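Local coordinates for protein putative SnoaL-like polyketide cyclase (Jannaschia sp., PDB 3KKG) that is of unknown function but may act as a polyketide cyclase of the SnoaL-like family, at residues D27-V32 and A59-L64. Numbering follows the deposited sequence.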
# COMPACT_ATOMS: atom_id res chain seq x y z
N ASP A 27 -9.95 20.99 10.79
CA ASP A 27 -10.40 21.20 12.15
C ASP A 27 -11.57 20.32 12.48
O ASP A 27 -12.52 20.20 11.68
CB ASP A 27 -10.86 22.62 12.32
CG ASP A 27 -9.80 23.49 12.79
OD1 ASP A 27 -8.59 23.22 12.60
OD2 ASP A 27 -10.19 24.46 13.40
N GLY A 28 -11.44 19.66 13.63
CA GLY A 28 -12.49 18.80 14.14
C GLY A 28 -12.34 17.34 13.81
O GLY A 28 -13.17 16.52 14.20
N TRP A 29 -11.24 16.97 13.15
CA TRP A 29 -11.06 15.60 12.72
C TRP A 29 -11.04 14.60 13.85
O TRP A 29 -11.49 13.48 13.69
CB TRP A 29 -9.79 15.46 11.87
CG TRP A 29 -8.48 15.73 12.54
CD1 TRP A 29 -7.85 16.91 12.63
CD2 TRP A 29 -7.66 14.77 13.21
NE1 TRP A 29 -6.66 16.78 13.33
CE2 TRP A 29 -6.51 15.47 13.70
CE3 TRP A 29 -7.78 13.41 13.48
CZ2 TRP A 29 -5.48 14.83 14.41
CZ3 TRP A 29 -6.74 12.77 14.17
CH2 TRP A 29 -5.61 13.48 14.63
N ARG A 30 -10.52 15.02 15.01
CA ARG A 30 -10.38 14.10 16.11
C ARG A 30 -11.71 13.54 16.53
O ARG A 30 -11.83 12.37 16.86
CB ARG A 30 -9.66 14.76 17.28
CG ARG A 30 -8.17 15.03 17.02
CD ARG A 30 -7.61 15.70 18.24
NE ARG A 30 -6.19 15.98 18.20
CZ ARG A 30 -5.63 16.97 17.51
NH1 ARG A 30 -6.35 17.77 16.73
NH2 ARG A 30 -4.32 17.16 17.61
N ASP A 31 -12.72 14.41 16.60
CA ASP A 31 -14.03 13.97 17.00
C ASP A 31 -14.64 13.04 15.97
O ASP A 31 -15.37 12.12 16.33
CB ASP A 31 -14.93 15.16 17.31
CG ASP A 31 -14.53 15.88 18.59
OD1 ASP A 31 -14.00 15.23 19.55
OD2 ASP A 31 -14.77 17.10 18.65
N VAL A 32 -14.28 13.22 14.70
CA VAL A 32 -14.74 12.29 13.65
C VAL A 32 -14.07 10.91 13.88
O VAL A 32 -14.70 9.86 13.78
CB VAL A 32 -14.44 12.80 12.20
CG1 VAL A 32 -14.80 11.72 11.14
CG2 VAL A 32 -15.19 14.12 11.92
N ALA A 59 -3.10 10.73 18.47
CA ALA A 59 -1.86 11.46 18.76
C ALA A 59 -0.81 11.25 17.68
O ALA A 59 -0.13 12.19 17.28
CB ALA A 59 -1.33 11.03 20.13
N PHE A 60 -0.69 10.02 17.20
CA PHE A 60 0.27 9.69 16.16
C PHE A 60 -0.11 10.43 14.87
O PHE A 60 0.74 10.99 14.15
CB PHE A 60 0.30 8.17 15.94
CG PHE A 60 1.25 7.73 14.88
CD1 PHE A 60 2.58 7.54 15.16
CD2 PHE A 60 0.82 7.54 13.58
CE1 PHE A 60 3.46 7.14 14.16
CE2 PHE A 60 1.72 7.14 12.57
CZ PHE A 60 3.02 6.95 12.86
N ASN A 61 -1.40 10.40 14.50
CA ASN A 61 -1.83 11.11 13.30
C ASN A 61 -1.53 12.61 13.38
O ASN A 61 -1.07 13.21 12.41
CB ASN A 61 -3.34 10.87 13.07
CG ASN A 61 -3.80 11.19 11.67
OD1 ASN A 61 -4.75 11.97 11.48
ND2 ASN A 61 -3.25 10.53 10.73
N ALA A 62 -1.78 13.17 14.55
CA ALA A 62 -1.53 14.58 14.78
C ALA A 62 -0.07 14.93 14.54
O ALA A 62 0.20 15.95 13.89
CB ALA A 62 -1.98 15.01 16.21
N VAL A 63 0.84 14.07 14.98
CA VAL A 63 2.28 14.27 14.74
C VAL A 63 2.59 14.32 13.26
O VAL A 63 3.29 15.18 12.77
CB VAL A 63 3.16 13.21 15.46
CG1 VAL A 63 4.64 13.27 14.97
CG2 VAL A 63 3.06 13.38 16.94
N LEU A 64 2.03 13.38 12.50
CA LEU A 64 2.26 13.41 11.08
C LEU A 64 1.84 14.73 10.45
O LEU A 64 2.52 15.29 9.60
CB LEU A 64 1.55 12.22 10.38
CG LEU A 64 1.94 10.79 10.78
CD1 LEU A 64 1.01 9.76 10.08
CD2 LEU A 64 3.40 10.52 10.42
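The six-membered ring of Trp29 reaches across to Asn61 and Ala62 on the helix 54-67. Asn61 OD1 sits over one face of the indole, offset toward the rim, 3.4 Å from CZ3, while Asn61 CB lies 3.8 Å from CH2. The amide stands nearly upright on that face, its plane 76° from that of the ring, and its C=O passes across the ring with OD1 the nearer atom. Ala62 CB meets the ring edge in plane, 3.9 Å from Trp29 CZ2. On the opposite face lies Arg30, whose CG sits 3.6 Å above the indole plane and whose guanidinium has Trp29 CZ2 over its own centre. Extended from CG to NE, then turned at the guanidinium, the Arg30 chain brings NH2 to 3.5 Å from Ala62 CB. No hydrogen bond joins the two segments. Trp29 CG lies between the backbone N and carbonyl carbon (chi1 64°), and from there the indole spans segments 27-32 and 59-64, whose nearest CA atoms, of Arg30 and Ala62, are 9.0 Å apart. Cutting Trp29 back to an alanine is likely to leave a gap between the two segments and to take away the surface that Asn61 OD1 and the Arg30 chain lie against. Farther out, Ile58 touches both Trp29 and Arg30, Trp33 meets the indole edge-to-face, and Gly28 occupies the N-cap position of the helix 29-36. This helix-helix contact, built around one tryptophan, lies on the helical side of an NTF2-like alpha+beta fold, whose helices pack beside a curved mixed sheet.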